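Local coordinates for FAD:protein FMN transferase (Vibrio cholerae, PDB 6NXI) that probably transfers the FMN moiety of FAD to a threonine hydroxyl of a target flavoprotein, releasing AMP, with magnesium or manganese as cofactor, at residues T17-K22 and T37-L42; E92-V97 and M276-E281; N176-I181 and I185-L190. All coordinates share one frame; numbering follows the deposited sequence.

Contact 1: residues T17-K22 and T37-L42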
loop_
_atom_site.group_PDB
_atom_site.type_symbol
_atom_site.label_atom_id
_atom_site.label_comp_id
_atom_site.label_asym_id
_atom_site.label_seq_id
_atom_site.Cartn_x
_atom_site.Cartn_y
_atom_site.Cartn_z
ATOM N N THR A 17 8.577 -9.087 3.297
ATOM C CA THR A 17 9.585 -8.210 2.637
ATOM C C THR A 17 10.617 -7.803 3.702
ATOM O O THR A 17 10.752 -8.499 4.724
ATOM C CB THR A 17 8.923 -7.063 1.843
ATOM O OG1 THR A 17 9.869 -6.228 1.128
ATOM C CG2 THR A 17 8.024 -6.169 2.672
ATOM N N THR A 18 11.211 -6.637 3.500
ATOM C CA THR A 18 12.214 -6.077 4.430
ATOM C C THR A 18 11.882 -4.610 4.649
ATOM O O THR A 18 11.268 -3.910 3.791
ATOM C CB THR A 18 13.665 -6.218 3.931
ATOM O OG1 THR A 18 13.675 -5.437 2.738
ATOM C CG2 THR A 18 14.094 -7.656 3.757
ATOM N N TYR A 19 12.215 -4.150 5.841
ATOM C CA TYR A 19 12.196 -2.714 6.152
ATOM C C TYR A 19 13.632 -2.174 6.196
ATOM O O TYR A 19 14.612 -2.902 6.448
ATOM C CB TYR A 19 11.497 -2.428 7.478
ATOM C CG TYR A 19 12.179 -2.921 8.727
ATOM C CD1 TYR A 19 11.766 -4.080 9.361
ATOM C CD2 TYR A 19 13.169 -2.167 9.342
ATOM C CE1 TYR A 19 12.372 -4.511 10.531
ATOM C CE2 TYR A 19 13.807 -2.604 10.485
ATOM C CZ TYR A 19 13.407 -3.789 11.081
ATOM O OH TYR A 19 13.999 -4.201 12.246
ATOM N N ASN A 20 13.713 -0.886 5.947
ATOM C CA ASN A 20 14.960 -0.101 5.995
ATOM C C ASN A 20 14.621 1.214 6.663
ATOM O O ASN A 20 13.790 1.949 6.163
ATOM C CB ASN A 20 15.588 0.122 4.643
ATOM C CG ASN A 20 16.143 -1.147 4.061
ATOM O OD1 ASN A 20 17.161 -1.674 4.530
ATOM N ND2 ASN A 20 15.467 -1.621 3.016
ATOM N N ILE A 21 15.226 1.463 7.804
ATOM C CA ILE A 21 14.990 2.715 8.541
ATOM C C ILE A 21 16.340 3.422 8.614
ATOM O O ILE A 21 17.313 2.794 9.041
ATOM C CB ILE A 21 14.348 2.421 9.887
ATOM C CG1 ILE A 21 12.960 1.811 9.635
ATOM C CG2 ILE A 21 14.327 3.689 10.752
ATOM C CD1 ILE A 21 12.443 1.032 10.760
ATOM N N LYS A 22 16.392 4.671 8.219
ATOM C CA LYS A 22 17.597 5.515 8.358
ATOM C C LYS A 22 17.237 6.713 9.214
ATOM O O LYS A 22 16.164 7.310 9.017
ATOM C CB LYS A 22 18.161 5.974 7.012
ATOM C CG LYS A 22 18.697 4.834 6.176
ATOM C CD LYS A 22 19.192 5.324 4.794
ATOM C CE LYS A 22 19.825 4.199 3.996
ATOM N NZ LYS A 22 20.485 4.641 2.745
ATOM N N THR A 37 14.495 -2.898 18.653
ATOM C CA THR A 37 13.693 -3.860 19.437
ATOM C C THR A 37 12.222 -3.423 19.435
ATOM O O THR A 37 11.331 -4.274 19.238
ATOM C CB THR A 37 14.269 -4.002 20.851
ATOM O OG1 THR A 37 15.567 -4.607 20.824
ATOM C CG2 THR A 37 13.356 -4.873 21.682
ATOM N N GLU A 38 11.942 -2.150 19.633
ATOM C CA GLU A 38 10.541 -1.679 19.670
ATOM C C GLU A 38 9.975 -1.653 18.254
ATOM O O GLU A 38 8.822 -1.980 18.060
ATOM C CB GLU A 38 10.447 -0.323 20.341
ATOM C CG GLU A 38 9.015 0.135 20.492
ATOM C CD GLU A 38 8.060 -0.763 21.251
ATOM O OE1 GLU A 38 8.476 -1.766 21.901
ATOM O OE2 GLU A 38 6.872 -0.460 21.194
ATOM N N ILE A 39 10.790 -1.258 17.279
ATOM C CA ILE A 39 10.312 -1.252 15.877
ATOM C C ILE A 39 9.892 -2.668 15.499
ATOM O O ILE A 39 8.831 -2.850 14.908
ATOM C CB ILE A 39 11.412 -0.712 14.945
ATOM C CG1 ILE A 39 11.551 0.792 15.176
ATOM C CG2 ILE A 39 11.088 -1.079 13.499
ATOM C CD1 ILE A 39 12.842 1.340 14.608
ATOM N N ASP A 40 10.705 -3.669 15.805
ATOM C CA ASP A 40 10.336 -5.075 15.515
ATOM C C ASP A 40 9.030 -5.439 16.239
ATOM O O ASP A 40 8.209 -6.121 15.645
ATOM C CB ASP A 40 11.490 -6.020 15.805
ATOM C CG ASP A 40 12.593 -5.901 14.769
ATOM O OD1 ASP A 40 12.264 -5.542 13.619
ATOM O OD2 ASP A 40 13.748 -6.200 15.118
ATOM N N ARG A 41 8.844 -5.040 17.489
ATOM C CA ARG A 41 7.599 -5.370 18.241
ATOM C C ARG A 41 6.384 -4.722 17.557
ATOM O O ARG A 41 5.271 -5.392 17.457
ATOM C CB ARG A 41 7.735 -4.903 19.694
ATOM C CG ARG A 41 6.660 -5.467 20.617
ATOM C CD ARG A 41 6.528 -4.711 21.926
ATOM N NE ARG A 41 6.005 -3.375 21.712
ATOM C CZ ARG A 41 4.740 -3.076 21.452
ATOM N NH1 ARG A 41 3.806 -4.010 21.495
ATOM N NH2 ARG A 41 4.405 -1.825 21.217
ATOM N N LEU A 42 6.523 -3.456 17.133
ATOM C CA LEU A 42 5.394 -2.707 16.527
ATOM C C LEU A 42 5.048 -3.414 15.219
ATOM O O LEU A 42 3.879 -3.516 14.927
ATOM C CB LEU A 42 5.774 -1.237 16.349
ATOM C CG LEU A 42 5.840 -0.428 17.641
ATOM C CD1 LEU A 42 6.591 0.864 17.416
ATOM C CD2 LEU A 42 4.443 -0.129 18.162
#

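Contact 2: residues E92-V97 and M276-E281. With FAD (flavin-adenine dinucleotide), chain B.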
loop_
_atom_site.group_PDB
_atom_site.type_symbol
_atom_site.label_atom_id
_atom_site.label_comp_id
_atom_site.label_asym_id
_atom_site.label_seq_id
_atom_site.Cartn_x
_atom_site.Cartn_y
_atom_site.Cartn_z
ATOM N N GLU A 92 -14.211 5.389 -6.320
ATOM C CA GLU A 92 -15.376 4.905 -7.111
ATOM C C GLU A 92 -15.367 3.361 -7.118
ATOM O O GLU A 92 -15.716 2.784 -8.163
ATOM C CB GLU A 92 -15.343 5.516 -8.531
ATOM C CG GLU A 92 -15.376 7.060 -8.578
ATOM C CD GLU A 92 -15.104 7.740 -9.936
ATOM O OE1 GLU A 92 -14.908 7.026 -10.972
ATOM O OE2 GLU A 92 -15.030 8.999 -9.967
ATOM N N GLY A 93 -14.954 2.702 -6.022
ATOM C CA GLY A 93 -15.016 1.225 -5.890
ATOM C C GLY A 93 -13.745 0.498 -6.317
ATOM O O GLY A 93 -13.695 -0.752 -6.180
ATOM N N ALA A 94 -12.783 1.218 -6.873
ATOM C CA ALA A 94 -11.544 0.621 -7.429
ATOM C C ALA A 94 -10.722 -0.061 -6.318
ATOM O O ALA A 94 -10.219 -1.158 -6.529
ATOM C CB ALA A 94 -10.745 1.683 -8.144
ATOM N N LEU A 95 -10.487 0.625 -5.203
ATOM C CA LEU A 95 -9.800 0.009 -4.060
ATOM C C LEU A 95 -10.829 -0.734 -3.242
ATOM O O LEU A 95 -11.735 -0.090 -2.675
ATOM C CB LEU A 95 -9.100 1.047 -3.193
ATOM C CG LEU A 95 -8.107 0.417 -2.227
ATOM C CD1 LEU A 95 -6.826 0.038 -2.962
ATOM C CD2 LEU A 95 -7.788 1.329 -1.038
ATOM N N ASP A 96 -10.752 -2.053 -3.225
ATOM C CA ASP A 96 -11.781 -2.872 -2.539
ATOM C C ASP A 96 -11.064 -3.989 -1.806
ATOM O O ASP A 96 -10.751 -4.964 -2.396
ATOM C CB ASP A 96 -12.859 -3.361 -3.511
ATOM C CG ASP A 96 -14.037 -4.012 -2.777
ATOM O OD1 ASP A 96 -13.847 -4.441 -1.614
ATOM O OD2 ASP A 96 -15.146 -4.069 -3.385
ATOM N N VAL A 97 -10.835 -3.830 -0.514
ATOM C CA VAL A 97 -10.107 -4.836 0.302
ATOM C C VAL A 97 -10.908 -6.143 0.422
ATOM O O VAL A 97 -10.330 -7.116 0.918
ATOM C CB VAL A 97 -9.718 -4.248 1.662
ATOM C CG1 VAL A 97 -8.690 -3.150 1.460
ATOM C CG2 VAL A 97 -10.939 -3.786 2.461
ATOM N N MET A 276 -4.413 3.467 -9.657
ATOM C CA MET A 276 -3.932 2.548 -10.731
ATOM C C MET A 276 -5.107 1.766 -11.354
ATOM O O MET A 276 -5.208 1.689 -12.589
ATOM C CB MET A 276 -2.868 1.603 -10.197
ATOM C CG MET A 276 -2.335 0.678 -11.245
ATOM S SD MET A 276 -0.557 0.412 -10.900
ATOM C CE MET A 276 -0.275 -0.744 -12.237
ATOM N N VAL A 277 -5.996 1.230 -10.531
ATOM C CA VAL A 277 -7.162 0.426 -10.973
ATOM C C VAL A 277 -8.133 1.352 -11.723
ATOM O O VAL A 277 -8.763 0.902 -12.721
ATOM C CB VAL A 277 -7.840 -0.314 -9.806
ATOM C CG1 VAL A 277 -9.142 -0.949 -10.231
ATOM C CG2 VAL A 277 -6.917 -1.339 -9.143
ATOM N N MET A 278 -8.252 2.620 -11.304
ATOM C CA MET A 278 -9.186 3.586 -11.969
ATOM C C MET A 278 -8.726 3.885 -13.395
ATOM O O MET A 278 -9.605 4.094 -14.274
ATOM C CB MET A 278 -9.282 4.903 -11.189
ATOM C CG MET A 278 -9.956 4.762 -9.866
ATOM S SD MET A 278 -10.172 6.405 -9.091
ATOM C CE MET A 278 -11.735 6.893 -9.799
ATOM N N GLY A 279 -7.411 3.866 -13.635
ATOM C CA GLY A 279 -6.839 4.275 -14.910
ATOM C C GLY A 279 -6.547 5.757 -14.928
ATOM O O GLY A 279 -6.931 6.477 -13.970
ATOM N N GLU A 280 -5.811 6.207 -15.937
ATOM C CA GLU A 280 -5.240 7.576 -15.908
ATOM C C GLU A 280 -6.379 8.604 -16.011
ATOM O O GLU A 280 -6.302 9.631 -15.293
ATOM C CB GLU A 280 -4.114 7.748 -16.916
ATOM C CG GLU A 280 -4.520 7.645 -18.365
ATOM C CD GLU A 280 -4.654 6.255 -18.986
ATOM O OE1 GLU A 280 -4.668 5.238 -18.245
ATOM O OE2 GLU A 280 -4.812 6.206 -20.240
ATOM N N GLU A 281 -7.427 8.358 -16.790
ATOM C CA GLU A 281 -8.476 9.409 -16.980
ATOM C C GLU A 281 -9.220 9.653 -15.661
ATOM O O GLU A 281 -9.226 10.799 -15.188
ATOM C CB GLU A 281 -9.467 9.017 -18.061
ATOM C CG GLU A 281 -10.564 10.060 -18.224
ATOM C CD GLU A 281 -11.477 9.743 -19.387
ATOM O OE1 GLU A 281 -10.954 9.241 -20.388
ATOM O OE2 GLU A 281 -12.706 9.909 -19.243
HETATM P PA FAD B . -0.096 -2.679 -3.634
HETATM O O1A FAD B . 0.001 -2.287 -5.064
HETATM O O2A FAD B . 0.070 -1.658 -2.579
HETATM O O5B FAD B . -1.476 -3.443 -3.371
HETATM C C5B FAD B . -1.621 -4.698 -4.086
HETATM C C4B FAD B . -2.109 -5.794 -3.171
HETATM O O4B FAD B . -3.407 -5.491 -2.601
HETATM C C3B FAD B . -2.276 -7.120 -3.911
HETATM O O3B FAD B . -1.076 -7.887 -3.807
HETATM C C2B FAD B . -3.483 -7.758 -3.214
HETATM O O2B FAD B . -3.098 -8.412 -2.026
HETATM C C1B FAD B . -4.332 -6.538 -2.881
HETATM N N9A FAD B . -5.225 -6.069 -3.919
HETATM C C8A FAD B . -5.217 -6.371 -5.288
HETATM N N7A FAD B . -6.094 -5.653 -5.947
HETATM C C5A FAD B . -6.751 -4.885 -5.006
HETATM C C6A FAD B . -7.800 -3.959 -5.115
HETATM N N6A FAD B . -8.359 -3.578 -6.277
HETATM N N1A FAD B . -8.172 -3.338 -3.977
HETATM C C2A FAD B . -7.597 -3.707 -2.816
HETATM N N3A FAD B . -6.593 -4.566 -2.594
HETATM C C4A FAD B . -6.220 -5.134 -3.753
HETATM N N1 FAD B . 3.500 -11.683 1.796
HETATM C C2 FAD B . 3.997 -12.946 2.033
HETATM O O2 FAD B . 4.456 -13.627 1.089
HETATM N N3 FAD B . 4.039 -13.477 3.282
HETATM C C4 FAD B . 3.568 -12.805 4.380
HETATM O O4 FAD B . 3.590 -13.324 5.488
HETATM C C4X FAD B . 3.019 -11.496 4.173
HETATM N N5 FAD B . 2.545 -10.830 5.207
HETATM C C5X FAD B . 2.014 -9.581 4.983
HETATM C C6 FAD B . 1.479 -8.861 6.071
HETATM C C7 FAD B . 0.932 -7.602 5.937
HETATM C C7M FAD B . 0.381 -6.886 7.149
HETATM C C8 FAD B . 0.926 -7.006 4.654
HETATM C C8M FAD B . 0.332 -5.640 4.429
HETATM C C9 FAD B . 1.449 -7.711 3.565
HETATM C C9A FAD B . 2.006 -8.990 3.701
HETATM N N10 FAD B . 2.514 -9.733 2.628
HETATM C C10 FAD B . 3.035 -11.000 2.822
HETATM C "C1'" FAD B . 2.585 -9.129 1.280
HETATM C "C2'" FAD B . 1.293 -9.092 0.546
HETATM O "O2'" FAD B . 0.829 -10.413 0.284
HETATM C "C3'" FAD B . 1.496 -8.362 -0.792
HETATM O "O3'" FAD B . 2.398 -9.035 -1.642
HETATM C "C4'" FAD B . 2.067 -6.962 -0.662
HETATM O "O4'" FAD B . 1.481 -6.323 0.461
HETATM C "C5'" FAD B . 1.909 -6.169 -1.944
HETATM O "O5'" FAD B . 2.285 -4.797 -1.668
HETATM P P FAD B . 2.494 -3.796 -2.875
HETATM O O1P FAD B . 3.284 -4.401 -3.946
HETATM O O2P FAD B . 2.885 -2.523 -2.159
HETATM O O3P FAD B . 0.993 -3.780 -3.396
#

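Contact 3: residues N176-I181 and I185-L190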
loop_
_atom_site.group_PDB
_atom_site.type_symbol
_atom_site.label_atom_id
_atom_site.label_comp_id
_atom_site.label_asym_id
_atom_site.label_seq_id
_atom_site.Cartn_x
_atom_site.Cartn_y
_atom_site.Cartn_z
ATOM N N ASN A 176 14.735 13.424 12.155
ATOM C CA ASN A 176 15.332 13.258 10.807
ATOM C C ASN A 176 15.360 11.765 10.478
ATOM O O ASN A 176 16.200 11.018 10.998
ATOM C CB ASN A 176 16.717 13.868 10.729
ATOM C CG ASN A 176 16.705 15.307 11.172
ATOM O OD1 ASN A 176 16.361 16.187 10.397
ATOM N ND2 ASN A 176 17.056 15.559 12.430
ATOM N N TYR A 177 14.472 11.310 9.601
ATOM C CA TYR A 177 14.408 9.864 9.317
ATOM C C TYR A 177 13.827 9.604 7.932
ATOM O O TYR A 177 13.040 10.407 7.396
ATOM C CB TYR A 177 13.567 9.125 10.360
ATOM C CG TYR A 177 12.125 9.573 10.511
ATOM C CD1 TYR A 177 11.158 9.192 9.602
ATOM C CD2 TYR A 177 11.715 10.378 11.562
ATOM C CE1 TYR A 177 9.851 9.635 9.687
ATOM C CE2 TYR A 177 10.392 10.779 11.694
ATOM C CZ TYR A 177 9.468 10.439 10.723
ATOM O OH TYR A 177 8.151 10.821 10.777
ATOM N N MET A 178 14.082 8.377 7.523
ATOM C CA MET A 178 13.413 7.726 6.356
ATOM C C MET A 178 12.974 6.359 6.832
ATOM O O MET A 178 13.835 5.602 7.315
ATOM C CB MET A 178 14.329 7.541 5.156
ATOM C CG MET A 178 13.699 6.609 4.122
ATOM S SD MET A 178 14.878 6.160 2.838
ATOM C CE MET A 178 15.082 7.782 2.123
ATOM N N VAL A 179 11.662 6.073 6.805
ATOM C CA VAL A 179 11.120 4.735 7.102
ATOM C C VAL A 179 10.674 4.125 5.775
ATOM O O VAL A 179 9.861 4.783 5.115
ATOM C CB VAL A 179 9.940 4.841 8.067
ATOM C CG1 VAL A 179 9.295 3.506 8.265
ATOM C CG2 VAL A 179 10.391 5.476 9.390
ATOM N N GLU A 180 11.168 2.949 5.409
ATOM C CA GLU A 180 10.793 2.290 4.132
ATOM C C GLU A 180 10.443 0.823 4.420
ATOM O O GLU A 180 11.227 0.129 5.082
ATOM C CB GLU A 180 11.936 2.446 3.128
ATOM C CG GLU A 180 11.667 1.748 1.795
ATOM C CD GLU A 180 12.285 0.381 1.686
ATOM O OE1 GLU A 180 13.533 0.278 1.847
ATOM O OE2 GLU A 180 11.544 -0.596 1.547
ATOM N N ILE A 181 9.238 0.404 4.057
ATOM C CA ILE A 181 8.830 -1.024 4.129
ATOM C C ILE A 181 8.318 -1.471 2.769
ATOM O O ILE A 181 7.368 -0.907 2.274
ATOM C CB ILE A 181 7.754 -1.220 5.194
ATOM C CG1 ILE A 181 8.176 -0.683 6.563
ATOM C CG2 ILE A 181 7.380 -2.673 5.272
ATOM C CD1 ILE A 181 7.050 -0.797 7.611
ATOM N N ILE A 185 7.285 4.541 1.706
ATOM C CA ILE A 185 8.241 5.421 2.412
ATOM C C ILE A 185 7.536 6.517 3.193
ATOM O O ILE A 185 6.557 7.118 2.750
ATOM C CB ILE A 185 9.227 6.000 1.392
ATOM C CG1 ILE A 185 9.998 4.896 0.689
ATOM C CG2 ILE A 185 10.118 7.017 2.079
ATOM C CD1 ILE A 185 10.805 5.413 -0.496
ATOM N N ARG A 186 8.121 6.870 4.318
ATOM C CA ARG A 186 7.767 8.134 4.975
ATOM C C ARG A 186 9.040 8.839 5.441
ATOM O O ARG A 186 9.914 8.157 6.005
ATOM C CB ARG A 186 6.819 7.907 6.143
ATOM C CG ARG A 186 6.372 9.209 6.762
ATOM C CD ARG A 186 5.059 9.007 7.503
ATOM N NE ARG A 186 4.931 10.054 8.485
ATOM C CZ ARG A 186 4.046 10.053 9.463
ATOM N NH1 ARG A 186 3.223 9.024 9.619
ATOM N NH2 ARG A 186 4.032 11.089 10.304
ATOM N N LEU A 187 9.104 10.142 5.202
ATOM C CA LEU A 187 10.317 10.955 5.433
ATOM C C LEU A 187 10.037 12.096 6.392
ATOM O O LEU A 187 8.926 12.662 6.378
ATOM C CB LEU A 187 10.730 11.601 4.114
ATOM C CG LEU A 187 10.904 10.710 2.907
ATOM C CD1 LEU A 187 11.194 11.547 1.671
ATOM C CD2 LEU A 187 12.006 9.680 3.197
ATOM N N LYS A 188 11.025 12.455 7.170
ATOM C CA LYS A 188 10.963 13.698 7.955
ATOM C C LYS A 188 12.357 14.315 8.051
ATOM O O LYS A 188 13.318 13.575 8.263
ATOM C CB LYS A 188 10.393 13.479 9.351
ATOM C CG LYS A 188 9.943 14.791 9.982
ATOM C CD LYS A 188 9.471 14.564 11.371
ATOM C CE LYS A 188 8.680 15.725 11.903
ATOM N NZ LYS A 188 9.575 16.589 12.693
ATOM N N GLY A 189 12.450 15.636 7.892
ATOM C CA GLY A 189 13.681 16.383 8.182
ATOM C C GLY A 189 14.719 16.174 7.122
ATOM O O GLY A 189 14.352 16.149 5.927
ATOM N N LEU A 190 15.965 15.987 7.527
ATOM C CA LEU A 190 17.144 16.103 6.653
ATOM C C LEU A 190 18.006 14.843 6.743
ATOM O O LEU A 190 18.084 14.207 7.813
ATOM C CB LEU A 190 17.950 17.324 7.080
ATOM C CG LEU A 190 17.208 18.656 7.067
ATOM C CD1 LEU A 190 18.061 19.698 7.724
ATOM C CD2 LEU A 190 16.778 19.061 5.665
#

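Contact 1: residues T17-K22 and T37-L42
Strand 17-22 and helix segment 37-42 pack as a helix laid on a beta sheet, and Tyr-19 and Ile-21 of the strand meet Ile-39 and Asp-40 of the helix. The two axes run closer to antiparallel than to perpendicular, at 141°, and approach to 11.7 Å. At this spacing side chains alone bridge the gap: the nearest CA atoms, those of Ile-21 and Ile-39, are 9.6 Å apart. The strand belongs to the eight-stranded antiparallel sheet of this ApbE-family protein, between strands 7-14 and 177-181, and the helix lies against one of its faces.

Ile-21 and Ile-39 reach toward each other tip to tip, with Ile-21 CD1 3.7 Å from Ile-39 CG2 and almost as near to Ile-39 CD1. The same CG2 also approaches the ring of Tyr-19, obliquely and near its rim, so one methyl branch links both strand residues. Val-165 and Leu-169 of helix 157-171 pack on Ile-21, and Leu-10 of the neighbouring strand touches Ile-39; both extend the apolar layer.

The polar part lies beside this layer. A chi1 of 67° sets the Tyr-19 ring astride the main chain and carries the hydroxyl across to the helix. Asp-40 meets it at the ring edge, ring and carboxylate planes turned 59° apart. Gln-36 NE2 is a second partner of the same phenol oxygen. Tyr-19 OH donates to the syn side of Asp-40 OD1 over 2.6 Å, 29° out of the carboxylate plane.

Contact 2: residues E92-V97 and M276-E281
This is a small, mainly apolar contact at the adenine end of the FAD pocket, where Ala-94, in the loop after helix 75-90, packs against Val-277 and Met-278 at the end of helix 265-278. Ala-94 CB touches both, 3.7 Å from Val-277 CG1 and 3.6 Å from Met-278 CG. Farther out, Met-278 bends at its last torsion (chi3 87°), bringing CE against the carboxylate end of Glu-92, 3.4 Å from OE1; the two side chains cross at about a right angle. Glu-92 OE2 forms a salt bridge with Arg-282.

The loop reads the adenine through its backbone. FAD N6A donates to Ala-94 O (3.1 Å, 170° at the hydrogen), and Asp-96 N donates to FAD N1A at 3.0 Å. One acceptor and one donor match the amino group and ring nitrogen. Val-277 closes in with its other branch, CG2 lying 3.9 Å from FAD N6A, while Leu-95 CD1 lies near N1A and C2A.

Glu-92 is the C-prime residue of the Schellman motif ending helix 75-90. The contact joins the loop beyond it to the last turn before the break at Gly-279, in a helix that carries magnesium ligands Asp-269 and Thr-273 and reaches strand 255-262 through Met-276.

Contact 3: residues N176-I181 and I185-L190
With chi1 at 59°, Tyr-177 tucks its ring over its own backbone and turns it toward Lys-188, while Lys-188 sends CG anti to its own N (chi1 -163°), and the two side chains cross obliquely. Lys-188 CB then lies over one ring face, 3.7 Å from the centroid and 23° off the normal, a CH-pi contact. The polar ends go on to other partners, Tyr-177 OH to Gln-170 and Lys-188 NZ to Glu-175. Arg-186 extends on the same face of the sheet as Tyr-177 and Lys-188, its guanidinium in a salt bridge with Asp-163 of helix 157-171.

The strands run antiparallel, their axes approaching to 4.7 Å. Tyr-177 with Lys-188 and Val-179 with Arg-186 are hydrogen-bonded pairs, each joined by two N-H...O bonds; that from Val-179 N to Arg-186 O is 2.8 Å long and nearly straight. Met-178 with Leu-187 and Glu-180 with Ile-185 are the non-hydrogen-bonded pairs between and beyond them.

Met-178 and Leu-187 lie side by side on the other face, pointing the same way, with Met-178 CG 3.6 Å from Leu-187 CD2. Glu-180 CG rests on Ile-185 CG1 at 3.7 Å, whereas its carboxylate leads away to Gly-183 N and Asn-20 ND2.

The open end is tied by a side chain: Leu-190 N donates to Asn-176 OD1 (2.9 Å), in the carbonyl plane and on a lone pair. Gly-189 CA passes 3.5 Å from Asn-176 OD1, on the side where a CB would collide with that oxygen. Strands 177-181 and 184-188 form a beta hairpin within the large antiparallel sheet, flanked by strands 17-24 and 220-225, with helix 157-171 against the Tyr-177 and Arg-186 face.

Contacts 1 and 3 are continuous through the large sheet: strands 17-24 and 177-181 are neighbours, joined by probable hydrogen bonds from Asn-20 N to Glu-180 O and from Met-178 N to Lys-22 O, each 2.8 Å. Their centres lie about 13 Å apart. Contact 2 sits across the chain's centre from both, about 30 Å from contact 1 and about 27 Å from contact 3 between centres, and touches neither. It is the one whose residues line the FAD pocket, with Val-277 about 9 Å from a bound magnesium ion. The other two stand farther from the cofactor, Glu-180 about 10 Å and Tyr-19 about 12 Å from FAD by their side chains.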